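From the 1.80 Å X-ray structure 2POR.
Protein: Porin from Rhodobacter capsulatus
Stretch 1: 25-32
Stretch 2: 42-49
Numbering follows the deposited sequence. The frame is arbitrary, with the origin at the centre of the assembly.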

ATOM      1  N   SER A  25      10.353  -8.039  -3.108  1.00 19.57           N
ATOM      2  CA  SER A  25      10.835  -7.651  -1.795  1.00 19.55           C
ATOM      3  C   SER A  25       9.590  -7.330  -1.004  1.00 22.34           C
ATOM      4  O   SER A  25       8.552  -6.905  -1.551  1.00 18.07           O
ATOM      5  CB  SER A  25      11.796  -6.442  -1.879  1.00 15.96           C
ATOM      6  OG  SER A  25      11.384  -5.336  -2.628  1.00 31.90           O
ATOM      7  N   ARG A  26       9.616  -7.560   0.316  1.00 16.42           N
ATOM      8  CA  ARG A  26       8.485  -7.350   1.223  1.00 14.69           C
ATOM      9  C   ARG A  26       9.012  -6.743   2.542  1.00 18.06           C
ATOM     10  O   ARG A  26      10.199  -6.927   2.857  1.00 16.70           O
ATOM     11  CB  ARG A  26       7.797  -8.676   1.554  1.00 15.19           C
ATOM     12  CG  ARG A  26       7.414  -9.419   0.274  1.00 18.12           C
ATOM     13  CD  ARG A  26       6.512 -10.573   0.577  1.00 19.43           C
ATOM     14  NE  ARG A  26       7.181 -11.472   1.463  1.00 17.77           N
ATOM     15  CZ  ARG A  26       6.592 -12.515   2.025  1.00 29.11           C
ATOM     16  NH1 ARG A  26       5.330 -12.832   1.816  1.00 20.54           N
ATOM     17  NH2 ARG A  26       7.280 -13.258   2.889  1.00 23.76           N
ATOM     18  N   VAL A  27       8.181  -6.039   3.293  1.00 18.18           N
ATOM     19  CA  VAL A  27       8.514  -5.483   4.610  1.00 17.02           C
ATOM     20  C   VAL A  27       7.394  -5.969   5.515  1.00 20.98           C
ATOM     21  O   VAL A  27       6.214  -5.977   5.106  1.00 18.90           O
ATOM     22  CB  VAL A  27       8.559  -3.941   4.554  1.00 13.14           C
ATOM     23  CG1 VAL A  27       8.531  -3.277   5.928  1.00 20.80           C
ATOM     24  CG2 VAL A  27       9.864  -3.582   3.866  1.00 18.48           C
ATOM     25  N   LEU A  28       7.773  -6.428   6.720  1.00 13.21           N
ATOM     26  CA  LEU A  28       6.845  -6.826   7.753  1.00 12.34           C
ATOM     27  C   LEU A  28       6.859  -5.822   8.918  1.00 16.60           C
ATOM     28  O   LEU A  28       7.908  -5.388   9.400  1.00 19.12           O
ATOM     29  CB  LEU A  28       7.211  -8.241   8.227  1.00 15.44           C
ATOM     30  CG  LEU A  28       6.451  -8.800   9.431  1.00 17.29           C
ATOM     31  CD1 LEU A  28       4.984  -9.093   9.129  1.00 19.53           C
ATOM     32  CD2 LEU A  28       7.115 -10.085   9.814  1.00 18.79           C
ATOM     33  N   PHE A  29       5.697  -5.356   9.344  1.00 14.46           N
ATOM     34  CA  PHE A  29       5.526  -4.484  10.499  1.00 19.10           C
ATOM     35  C   PHE A  29       5.157  -5.389  11.653  1.00 28.14           C
ATOM     36  O   PHE A  29       4.150  -6.098  11.524  1.00 19.55           O
ATOM     37  CB  PHE A  29       4.379  -3.511  10.321  1.00 14.05           C
ATOM     38  CG  PHE A  29       4.596  -2.582   9.151  1.00 21.24           C
ATOM     39  CD1 PHE A  29       5.514  -1.567   9.228  1.00 17.81           C
ATOM     40  CD2 PHE A  29       3.873  -2.765   7.977  1.00 23.31           C
ATOM     41  CE1 PHE A  29       5.718  -0.742   8.138  1.00 26.27           C
ATOM     42  CE2 PHE A  29       4.076  -1.939   6.890  1.00 20.41           C
ATOM     43  CZ  PHE A  29       5.000  -0.926   6.965  1.00 22.27           C
ATOM     44  N   THR A  30       5.908  -5.447  12.774  1.00 18.98           N
ATOM     45  CA  THR A  30       5.506  -6.250  13.937  1.00 17.37           C
ATOM     46  C   THR A  30       5.257  -5.291  15.073  1.00 18.66           C
ATOM     47  O   THR A  30       6.126  -4.478  15.396  1.00 21.64           O
ATOM     48  CB  THR A  30       6.580  -7.187  14.330  1.00 16.98           C
ATOM     49  OG1 THR A  30       6.831  -8.030  13.225  1.00 23.49           O
ATOM     50  CG2 THR A  30       6.172  -8.010  15.492  1.00 20.20           C
ATOM     51  N   MET A  31       4.071  -5.303  15.649  1.00 16.66           N
ATOM     52  CA  MET A  31       3.706  -4.344  16.667  1.00 17.95           C
ATOM     53  C   MET A  31       3.459  -5.093  17.940  1.00 20.41           C
ATOM     54  O   MET A  31       2.905  -6.196  17.903  1.00 16.53           O
ATOM     55  CB  MET A  31       2.454  -3.590  16.261  1.00 18.36           C
ATOM     56  CG  MET A  31       2.727  -2.844  14.962  1.00 28.91           C
ATOM     57  SD  MET A  31       1.438  -1.672  14.559  1.00 29.44           S
ATOM     58  CE  MET A  31       0.258  -2.793  13.919  1.00 24.49           C
ATOM     59  N   SER A  32       3.900  -4.570  19.096  1.00 18.58           N
ATOM     60  CA  SER A  32       3.728  -5.303  20.362  1.00 18.25           C
ATOM     61  C   SER A  32       3.595  -4.380  21.567  1.00 17.77           C
ATOM     62  O   SER A  32       3.952  -3.183  21.468  1.00 21.99           O
ATOM     63  CB  SER A  32       4.913  -6.264  20.587  1.00 21.16           C
ATOM     64  OG  SER A  32       6.133  -5.574  20.356  1.00 36.32           O
ATOM     65  N   GLY A  42      -0.556  -7.632  20.290  1.00 16.60           N
ATOM     66  CA  GLY A  42       0.248  -7.259  19.156  1.00 15.94           C
ATOM     67  C   GLY A  42      -0.589  -7.308  17.871  1.00 18.51           C
ATOM     68  O   GLY A  42      -1.785  -7.601  17.940  1.00 17.74           O
ATOM     69  N   ALA A  43       0.066  -7.015  16.768  1.00 19.68           N
ATOM     70  CA  ALA A  43      -0.545  -7.039  15.447  1.00 19.54           C
ATOM     71  C   ALA A  43       0.585  -7.106  14.430  1.00 25.22           C
ATOM     72  O   ALA A  43       1.714  -6.663  14.704  1.00 20.81           O
ATOM     73  CB  ALA A  43      -1.359  -5.765  15.242  1.00 16.52           C
ATOM     74  N   SER A  44       0.427  -7.719  13.254  1.00 17.32           N
ATOM     75  CA  SER A  44       1.432  -7.599  12.221  1.00 13.95           C
ATOM     76  C   SER A  44       0.767  -7.748  10.844  1.00 17.36           C
ATOM     77  O   SER A  44      -0.299  -8.369  10.755  1.00 16.29           O
ATOM     78  CB  SER A  44       2.502  -8.675  12.352  1.00 18.32           C
ATOM     79  OG  SER A  44       1.965  -9.963  12.420  1.00 28.70           O
ATOM     80  N   PHE A  45       1.406  -7.192   9.840  1.00 18.21           N
ATOM     81  CA  PHE A  45       0.994  -7.336   8.455  1.00 19.59           C
ATOM     82  C   PHE A  45       2.146  -6.860   7.602  1.00 21.25           C
ATOM     83  O   PHE A  45       3.037  -6.165   8.119  1.00 19.84           O
ATOM     84  CB  PHE A  45      -0.276  -6.500   8.191  1.00 12.80           C
ATOM     85  CG  PHE A  45      -0.204  -4.998   8.350  1.00 16.76           C
ATOM     86  CD1 PHE A  45       0.188  -4.187   7.297  1.00 13.03           C
ATOM     87  CD2 PHE A  45      -0.542  -4.417   9.572  1.00 15.77           C
ATOM     88  CE1 PHE A  45       0.244  -2.798   7.473  1.00 18.11           C
ATOM     89  CE2 PHE A  45      -0.482  -3.036   9.733  1.00 14.29           C
ATOM     90  CZ  PHE A  45      -0.087  -2.217   8.690  1.00 18.49           C
ATOM     91  N   LYS A  46       2.181  -7.213   6.308  1.00 14.65           N
ATOM     92  CA  LYS A  46       3.249  -6.800   5.429  1.00 13.19           C
ATOM     93  C   LYS A  46       2.837  -5.583   4.671  1.00 16.83           C
ATOM     94  O   LYS A  46       1.640  -5.295   4.550  1.00 18.21           O
ATOM     95  CB  LYS A  46       3.623  -7.891   4.453  1.00 14.48           C
ATOM     96  CG  LYS A  46       4.018  -9.122   5.238  1.00 19.35           C
ATOM     97  CD  LYS A  46       4.699 -10.168   4.407  1.00 22.07           C
ATOM     98  CE  LYS A  46       5.005 -11.378   5.270  1.00 29.45           C
ATOM     99  NZ  LYS A  46       3.783 -12.058   5.651  1.00 30.58           N
ATOM    100  N   ALA A  47       3.781  -4.858   4.110  1.00 13.74           N
ATOM    101  CA  ALA A  47       3.489  -3.576   3.531  1.00 14.51           C
ATOM    102  C   ALA A  47       2.521  -3.752   2.334  1.00 17.84           C
ATOM    103  O   ALA A  47       1.631  -2.918   2.121  1.00 16.71           O
ATOM    104  CB  ALA A  47       4.763  -2.938   3.012  1.00 13.21           C
ATOM    105  N   HIS A  48       2.666  -4.798   1.528  1.00 18.81           N
ATOM    106  CA  HIS A  48       1.781  -4.991   0.360  1.00 17.50           C
ATOM    107  C   HIS A  48       0.372  -5.373   0.782  1.00 22.24           C
ATOM    108  O   HIS A  48      -0.520  -5.360  -0.058  1.00 17.89           O
ATOM    109  CB  HIS A  48       2.373  -6.068  -0.580  1.00 11.96           C
ATOM    110  CG  HIS A  48       2.373  -7.480  -0.045  1.00 19.24           C
ATOM    111  ND1 HIS A  48       3.196  -8.057   0.823  1.00 19.50           N
ATOM    112  CD2 HIS A  48       1.444  -8.429  -0.385  1.00 18.37           C
ATOM    113  CE1 HIS A  48       2.817  -9.292   1.024  1.00 20.35           C
ATOM    114  NE2 HIS A  48       1.751  -9.513   0.284  1.00 20.64           N
ATOM    115  N   GLU A  49       0.138  -5.655   2.073  1.00 14.70           N
ATOM    116  CA  GLU A  49      -1.130  -6.058   2.615  1.00 14.46           C
ATOM    117  C   GLU A  49      -1.729  -4.920   3.373  1.00 14.22           C
ATOM    118  O   GLU A  49      -2.736  -5.155   4.059  1.00 15.82           O
ATOM    119  CB  GLU A  49      -1.069  -7.143   3.651  1.00 15.73           C
ATOM    120  CG  GLU A  49      -0.280  -8.338   3.235  1.00 24.60           C
ATOM    121  CD  GLU A  49      -0.169  -9.383   4.342  1.00 32.30           C
ATOM    122  OE1 GLU A  49       0.180  -9.084   5.487  1.00 21.35           O
ATOM    123  OE2 GLU A  49      -0.432 -10.538   4.038  1.00 21.91           O
TER
HETATM  124  O   HOH W   1       5.296  -6.292   1.574  1.00 16.79           O

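Two neighbouring antiparallel strands of the porin, their axes 4.7 Å apart at closest approach, meet through an apolar face and a backbone ladder. On the face that carries Phe29, Met31, Ala43 and Phe45, the rings of Phe29 and Phe45 lie obliquely, centroids 5.3 Å apart and planes at 52°, with Phe29 CD2 3.7 Å from Phe45 CE1. The methyl end of Met31 packs beside the Phe45 ring: its CE sits 3.6 Å from Ala43 CB and 4.3 Å from Phe45 CE2. Further along, Phe29 CE2 approaches Ala47 CB at 4.1 Å, and Val27 CB lies 4.2 Å from the same Ala47 CB, so the small alanine has apolar contacts with both residues.

The backbone holds this register. Phe29 N donates to Phe45 O (3.0 Å, nearly straight at 170°), while the return bond from Phe45 N to Phe29 O is weak at 3.4 Å. Met31 and Ala43 pair in both directions, Met31 N to Ala43 O at 2.9 Å and Ala43 N to Met31 O at 3.2 Å. Ala47 N to Val27 O (2.9 Å) adds a bond where the second strand gives way to a 3-10 segment. At Gly42, a CB would fall 2.7 Å from Met31 O, a clash that glycine avoids.

The other face, with Leu28, Thr30, Ser44 and Lys46, is more polar. Leu28 CD1 nevertheless packs 4.0 Å from Lys46 CG, against the aliphatic part of that chain. Beyond it, Lys46 CE lies over one face of the Arg26 guanidinium, 3.8 Å from NH1, although the like charges of Arg26 NH1 and Lys46 NZ are 4.2 Å apart. Arg26 CD also touches His48 CE1 at 3.9 Å. Water 1 links Val27 in the first strand to His48 in the 3-10 segment, accepting from His48 N (3.0 Å) and, weakly, from Val27 N (3.4 Å).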